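Local coordinates for cellulose binding protein (Clavibacter michiganensis, PDB 4JJO) that probably binds plant cell-wall polysaccharides such as cellulose through this expansin part, which follows the cellulase part of a longer, probable endoglucanase, at residues 14-17 / 18-22; 78-81 / 82-85; 183-187 / 188-192. All blocks are in the same frame, centred on the assembly; numbering follows the deposited sequence.

Interaction 1: 14-17 / 18-22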
loop_
_atom_site.group_PDB
_atom_site.type_symbol
_atom_site.label_atom_id
_atom_site.label_comp_id
_atom_site.label_asym_id
_atom_site.label_seq_id
_atom_site.Cartn_x
_atom_site.Cartn_y
_atom_site.Cartn_z
ATOM N N GLN A 14 -13.075 2.742 -12.654
ATOM C CA GLN A 14 -13.891 2.789 -11.453
ATOM C C GLN A 14 -13.345 1.856 -10.384
ATOM O O GLN A 14 -13.390 2.166 -9.194
ATOM C CB GLN A 14 -15.327 2.389 -11.791
ATOM C CG GLN A 14 -16.289 2.494 -10.631
ATOM C CD GLN A 14 -17.727 2.258 -11.037
ATOM O OE1 GLN A 14 -18.646 2.796 -10.424
ATOM N NE2 GLN A 14 -17.933 1.439 -12.064
ATOM N N GLY A 15 -12.835 0.707 -10.811
ATOM C CA GLY A 15 -12.350 -0.296 -9.884
ATOM C C GLY A 15 -13.494 -1.017 -9.199
ATOM O O GLY A 15 -14.664 -0.696 -9.409
ATOM N N ASN A 16 -13.145 -1.994 -8.372
ATOM C CA ASN A 16 -14.131 -2.801 -7.667
ATOM C C ASN A 16 -13.976 -2.641 -6.158
ATOM O O ASN A 16 -13.156 -1.853 -5.691
ATOM C CB ASN A 16 -13.980 -4.268 -8.065
ATOM C CG ASN A 16 -12.565 -4.776 -7.879
ATOM O OD1 ASN A 16 -12.202 -5.256 -6.807
ATOM N ND2 ASN A 16 -11.755 -4.666 -8.928
ATOM N N THR A 17 -14.766 -3.392 -5.398
ATOM C CA THR A 17 -14.771 -3.263 -3.944
ATOM C C THR A 17 -13.951 -4.351 -3.245
ATOM O O THR A 17 -14.024 -4.498 -2.025
ATOM C CB THR A 17 -16.209 -3.297 -3.392
ATOM O OG1 THR A 17 -16.866 -4.496 -3.825
ATOM C CG2 THR A 17 -17.000 -2.096 -3.881
ATOM N N ILE A 18 -13.171 -5.103 -4.013
ATOM C CA ILE A 18 -12.398 -6.212 -3.456
ATOM C C ILE A 18 -10.890 -5.979 -3.526
ATOM O O ILE A 18 -10.202 -6.018 -2.505
ATOM C CB ILE A 18 -12.723 -7.535 -4.174
ATOM C CG1 ILE A 18 -14.173 -7.941 -3.906
ATOM C CG2 ILE A 18 -11.777 -8.635 -3.712
ATOM C CD1 ILE A 18 -14.593 -9.216 -4.609
ATOM N N ALA A 19 -10.379 -5.750 -4.732
ATOM C CA ALA A 19 -8.941 -5.636 -4.946
ATOM C C ALA A 19 -8.631 -4.807 -6.189
ATOM O O ALA A 19 -9.018 -5.168 -7.304
ATOM C CB ALA A 19 -8.325 -7.022 -5.071
ATOM N N ASN A 20 -7.926 -3.699 -5.993
ATOM C CA ASN A 20 -7.584 -2.803 -7.092
ATOM C C ASN A 20 -6.079 -2.613 -7.214
ATOM O O ASN A 20 -5.405 -2.241 -6.251
ATOM C CB ASN A 20 -8.271 -1.455 -6.904
ATOM C CG ASN A 20 -9.780 -1.576 -6.860
ATOM O OD1 ASN A 20 -10.450 -1.496 -7.889
ATOM N ND2 ASN A 20 -10.322 -1.780 -5.663
ATOM N N GLY A 21 -5.557 -2.869 -8.409
ATOM C CA GLY A 21 -4.127 -2.836 -8.642
ATOM C C GLY A 21 -3.483 -4.092 -8.092
ATOM O O GLY A 21 -4.138 -4.874 -7.401
ATOM N N ASN A 22 -2.208 -4.298 -8.402
ATOM C CA ASN A 22 -1.492 -5.457 -7.891
ATOM C C ASN A 22 -1.431 -5.423 -6.366
ATOM O O ASN A 22 -1.309 -6.462 -5.719
ATOM C CB ASN A 22 -0.086 -5.524 -8.484
ATOM C CG ASN A 22 0.456 -6.942 -8.533
ATOM O OD1 ASN A 22 0.105 -7.788 -7.709
ATOM N ND2 ASN A 22 1.307 -7.209 -9.511
#
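The side-chain amides of Asn16 and Asn20 run past each other in opposite directions, their planes 24° apart. At the rim of the Asn20 amide lies the backbone of Asn16. Asn20 OD1 takes Asn16 N on a lone pair, 2.8 Å away. Asn20 ND2 gives a nearly straight bond to Asn16 O, also 2.8 Å, and the acceptor lies in the amide plane. The ND2 nitrogen stands above the carbonyl plane of Asn16. One amide thus pairs with the N-H and C=O of a single residue. ND2 also bonds Met25 O, which helps fix the flip of the buried amide.

The Asn16 amide reaches across the turn toward Ile18 and Ala19. Asn16 starts an Asx turn in the surface loop between strands 3-10 and 34-38, in the double-psi beta-barrel domain. Asn16 CG sits between the backbone N and carbonyl carbon (chi1 54°), aiming OD1 onward. Asn16 OD1 accepts from Ile18 N at 3.0 Å and from a second donor, Ala19 N, at 2.8 Å. Asn16 ND2 donates to Ala19 O in a longer, bent bond of 3.2 Å, from above the Ala19 carbonyl plane. Gly15 CA comes within 3.0 Å of Asn20 OD1.

Interaction 2: 78-81 / 82-85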
loop_
_atom_site.group_PDB
_atom_site.type_symbol
_atom_site.label_atom_id
_atom_site.label_comp_id
_atom_site.label_asym_id
_atom_site.label_seq_id
_atom_site.Cartn_x
_atom_site.Cartn_y
_atom_site.Cartn_z
ATOM N N ASP A 78 3.933 4.815 -14.223
ATOM C CA ASP A 78 2.679 4.775 -14.958
ATOM C C ASP A 78 1.628 5.451 -14.086
ATOM O O ASP A 78 1.056 4.834 -13.190
ATOM C CB ASP A 78 2.285 3.330 -15.278
ATOM C CG ASP A 78 1.592 3.192 -16.621
ATOM O OD1 ASP A 78 1.532 4.188 -17.371
ATOM O OD2 ASP A 78 1.117 2.078 -16.932
ATOM N N LEU A 79 1.389 6.731 -14.349
ATOM C CA LEU A 79 0.514 7.538 -13.509
ATOM C C LEU A 79 -0.945 7.346 -13.875
ATOM O O LEU A 79 -1.269 7.017 -15.012
ATOM C CB LEU A 79 0.859 9.021 -13.656
ATOM C CG LEU A 79 2.207 9.490 -13.115
ATOM C CD1 LEU A 79 2.452 10.928 -13.533
ATOM C CD2 LEU A 79 2.253 9.358 -11.603
ATOM N N SER A 80 -1.824 7.553 -12.900
ATOM C CA SER A 80 -3.245 7.653 -13.184
ATOM C C SER A 80 -3.427 8.799 -14.166
ATOM O O SER A 80 -2.651 9.757 -14.161
ATOM C CB SER A 80 -4.033 7.941 -11.907
ATOM O OG SER A 80 -3.617 9.161 -11.321
ATOM N N GLU A 81 -4.443 8.699 -15.012
ATOM C CA GLU A 81 -4.738 9.768 -15.953
ATOM C C GLU A 81 -4.842 11.097 -15.216
ATOM O O GLU A 81 -4.381 12.127 -15.706
ATOM C CB GLU A 81 -6.040 9.476 -16.702
ATOM C CG GLU A 81 -5.942 8.319 -17.684
ATOM C CD GLU A 81 -7.264 8.010 -18.358
ATOM O OE1 GLU A 81 -8.321 8.417 -17.828
ATOM O OE2 GLU A 81 -7.245 7.358 -19.421
ATOM N N GLU A 82 -5.430 11.065 -14.024
ATOM C CA GLU A 82 -5.690 12.284 -13.268
ATOM C C GLU A 82 -4.407 12.923 -12.743
ATOM O O GLU A 82 -4.264 14.148 -12.762
ATOM C CB GLU A 82 -6.656 12.002 -12.115
ATOM C CG GLU A 82 -8.082 11.692 -12.571
ATOM C CD GLU A 82 -8.273 10.238 -12.982
ATOM O OE1 GLU A 82 -7.326 9.439 -12.821
ATOM O OE2 GLU A 82 -9.372 9.893 -13.465
ATOM N N ALA A 83 -3.481 12.097 -12.270
ATOM C CA ALA A 83 -2.190 12.594 -11.816
ATOM C C ALA A 83 -1.396 13.138 -12.999
ATOM O O ALA A 83 -0.750 14.181 -12.903
ATOM C CB ALA A 83 -1.412 11.492 -11.115
ATOM N N PHE A 84 -1.456 12.428 -14.117
ATOM C CA PHE A 84 -0.743 12.833 -15.325
ATOM C C PHE A 84 -1.231 14.185 -15.843
ATOM O O PHE A 84 -0.426 15.020 -16.261
ATOM C CB PHE A 84 -0.907 11.766 -16.407
ATOM C CG PHE A 84 -0.046 11.990 -17.615
ATOM C CD1 PHE A 84 1.147 11.305 -17.768
ATOM C CD2 PHE A 84 -0.428 12.884 -18.591
ATOM C CE1 PHE A 84 1.937 11.506 -18.876
ATOM C CE2 PHE A 84 0.362 13.092 -19.702
ATOM C CZ PHE A 84 1.547 12.403 -19.844
ATOM N N ARG A 85 -2.543 14.403 -15.809
ATOM C CA ARG A 85 -3.118 15.660 -16.285
ATOM C C ARG A 85 -2.708 16.829 -15.398
ATOM O O ARG A 85 -2.611 17.965 -15.859
ATOM C CB ARG A 85 -4.645 15.582 -16.341
ATOM C CG ARG A 85 -5.186 14.633 -17.387
ATOM C CD ARG A 85 -6.594 15.018 -17.794
ATOM N NE ARG A 85 -7.203 14.007 -18.650
ATOM C CZ ARG A 85 -7.964 13.004 -18.219
ATOM N NH1 ARG A 85 -8.237 12.860 -16.926
ATOM N NH2 ARG A 85 -8.462 12.139 -19.090
#
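Ser80 OG accepts from Ala83 N at 3.1 Å, the capping hydrogen bond at the start of helix 81-87. A chi1 of 60° turns the hydroxyl forward over the first turn, where it also lies 3.2 Å from Ala83 CB. Ser80 OG also donates to Arg32 O, in the loop before strand 34-38 of the same chain. Two backbone bonds continue the turn. Phe84 N donates to Ser80 O at 2.9 Å, and Arg85 N donates to Glu81 O, also at 2.9 Å.

Strand 76-80 therefore passes straight into the helix, with Ser80 as both its last residue and the N-cap. The strand belongs to the six-stranded double-psi beta-barrel, between strands 3-10 and 34-38.

Apolar contacts lie on the buried side. Leu79 CB packs on Ala83 CB at 4.2 Å and on Phe84 CB at 4.3 Å. Leu79 CD1 reaches Phe84 CA and approaches the ring obliquely. With CG anti to the backbone N (chi1 -171°), the ring leads away and meets His9 edge-to-face.

Charged contacts lie on the more exposed side. Glu81 and Arg85 run alongside each other, with Glu81 CB over one face of the guanidinium. Their salt bridge is long, with Glu81 OE1 3.9 Å from Arg85 NH2. The carboxylate and guanidinium planes are 61° apart. Arg85 also makes a cation-pi contact with Phe90.

Interaction 3: 183-187 / 188-192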
loop_
_atom_site.group_PDB
_atom_site.type_symbol
_atom_site.label_atom_id
_atom_site.label_comp_id
_atom_site.label_asym_id
_atom_site.label_seq_id
_atom_site.Cartn_x
_atom_site.Cartn_y
_atom_site.Cartn_z
ATOM N N GLY A 183 -7.901 -6.928 19.749
ATOM C CA GLY A 183 -9.344 -6.993 19.624
ATOM C C GLY A 183 -9.856 -7.119 18.204
ATOM O O GLY A 183 -11.052 -6.967 17.958
ATOM N N LEU A 184 -8.960 -7.402 17.267
ATOM C CA LEU A 184 -9.356 -7.567 15.877
ATOM C C LEU A 184 -10.176 -8.837 15.714
ATOM O O LEU A 184 -9.935 -9.838 16.388
ATOM C CB LEU A 184 -8.126 -7.613 14.973
ATOM C CG LEU A 184 -7.312 -6.321 14.907
ATOM C CD1 LEU A 184 -6.073 -6.529 14.060
ATOM C CD2 LEU A 184 -8.155 -5.179 14.362
ATOM N N ARG A 185 -11.150 -8.788 14.814
ATOM C CA ARG A 185 -12.046 -9.914 14.601
ATOM C C ARG A 185 -11.684 -10.677 13.340
ATOM O O ARG A 185 -11.121 -10.115 12.400
ATOM C CB ARG A 185 -13.492 -9.424 14.512
ATOM C CG ARG A 185 -14.023 -8.884 15.829
ATOM C CD ARG A 185 -15.357 -8.176 15.672
ATOM N NE ARG A 185 -15.207 -6.863 15.050
ATOM C CZ ARG A 185 -15.434 -6.592 13.767
ATOM N NH1 ARG A 185 -15.257 -5.358 13.323
ATOM N NH2 ARG A 185 -15.841 -7.537 12.927
ATOM N N MET A 186 -11.996 -11.967 13.333
ATOM C CA MET A 186 -11.897 -12.764 12.124
ATOM C C MET A 186 -13.090 -12.399 11.258
ATOM O O MET A 186 -14.090 -13.120 11.213
ATOM C CB MET A 186 -11.896 -14.253 12.463
ATOM C CG MET A 186 -11.902 -15.175 11.254
ATOM S SD MET A 186 -10.546 -14.865 10.106
ATOM C CE MET A 186 -9.134 -15.045 11.189
ATOM N N ALA A 187 -12.974 -11.259 10.586
ATOM C CA ALA A 187 -14.071 -10.687 9.822
ATOM C C ALA A 187 -13.637 -10.442 8.380
ATOM O O ALA A 187 -13.351 -9.307 7.990
ATOM C CB ALA A 187 -14.520 -9.393 10.460
ATOM N N PRO A 188 -13.591 -11.510 7.578
ATOM C CA PRO A 188 -13.131 -11.434 6.190
ATOM C C PRO A 188 -13.850 -10.356 5.383
ATOM O O PRO A 188 -15.081 -10.279 5.397
ATOM C CB PRO A 188 -13.457 -12.825 5.644
ATOM C CG PRO A 188 -13.453 -13.702 6.835
ATOM C CD PRO A 188 -14.008 -12.875 7.944
ATOM N N GLY A 189 -13.073 -9.526 4.694
ATOM C CA GLY A 189 -13.619 -8.493 3.833
ATOM C C GLY A 189 -13.804 -7.145 4.505
ATOM O O GLY A 189 -13.882 -6.118 3.832
ATOM N N GLU A 190 -13.871 -7.143 5.831
ATOM C CA GLU A 190 -14.142 -5.919 6.572
ATOM C C GLU A 190 -12.891 -5.078 6.768
ATOM O O GLU A 190 -11.835 -5.595 7.127
ATOM C CB GLU A 190 -14.731 -6.256 7.938
ATOM C CG GLU A 190 -15.184 -5.037 8.720
ATOM C CD GLU A 190 -15.899 -5.399 10.003
ATOM O OE1 GLU A 190 -16.333 -6.562 10.141
ATOM O OE2 GLU A 190 -16.022 -4.518 10.880
ATOM N N ILE A 191 -13.019 -3.776 6.533
ATOM C CA ILE A 191 -11.959 -2.838 6.878
ATOM C C ILE A 191 -12.113 -2.462 8.343
ATOM O O ILE A 191 -13.033 -1.731 8.713
ATOM C CB ILE A 191 -12.000 -1.571 6.006
ATOM C CG1 ILE A 191 -11.790 -1.936 4.535
ATOM C CG2 ILE A 191 -10.931 -0.587 6.458
ATOM C CD1 ILE A 191 -12.057 -0.801 3.570
ATOM N N GLN A 192 -11.210 -2.978 9.170
ATOM C CA GLN A 192 -11.250 -2.739 10.607
ATOM C C GLN A 192 -10.301 -1.615 10.985
ATOM O O GLN A 192 -9.091 -1.814 11.088
ATOM C CB GLN A 192 -10.878 -4.007 11.374
ATOM C CG GLN A 192 -11.882 -5.135 11.228
ATOM C CD GLN A 192 -11.519 -6.341 12.068
ATOM O OE1 GLN A 192 -11.585 -6.299 13.297
ATOM N NE2 GLN A 192 -11.120 -7.423 11.408
HETATM O O HOH W 1 -11.311 -7.650 8.484
#
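A bend at chi3 (-75°) turns the Arg185 guanidinium toward Glu190, whose chain is extended with CG anti to the backbone N (chi1 -174°). The two groups meet end-on. Arg185 NH1 donates to Glu190 OE2 at 2.7 Å, and Arg185 NH2 donates to Glu190 OE1 at 3.0 Å. Both oxygens lie in the guanidinium plane but are approached from above the carboxylate plane. The paired bonds limit rotation of both groups.

Gln192 pairs with the backbone of Arg185. Gln192 OE1 receives Arg185 N on a lone pair at 2.9 Å, in a nearly straight bond. Gln192 NE2 donates to Arg185 O, also at 2.9 Å. OE1 also lies over one face of the guanidinium, toward its rim.

These contacts lie within the loop that carries the chain from strand 178-184 to strand 191-193, between the two sheets of the immunoglobulin-like beta sandwich that forms the expansin C-terminal domain. A type II turn runs from Ala187 to Glu190, closed by Glu190 N to Ala187 O at 3.1 Å. Gly189, at its third position, has the positive phi expected there. One water accepts from Gln192 NE2 at 2.9 Å and donates to Ala187 O and Glu190 O.

In the fold
The three contacts come in series along the chain. Interactions 1 and 2 share the N-terminal double-psi beta-barrel domain. Interaction 1 lies in the loop after strand 3-10, and interaction 2 spans the end of strand 76-80, which pairs with strand 3-10, and the start of helix 81-87. Their centres are about 17 Å apart. Interaction 3 lies in the C-terminal domain, about 32 Å from interaction 2 between centres and across the centre of the chain. Interactions 1 and 3 are closer, with nearest atoms about 6 Å apart. Ile18 O bonds Arg113 of strand 111-114, which pairs with strand 191-193 of interaction 3. With Ile18 also touching Glu116, the loop at 14-22 probably helps join the domains.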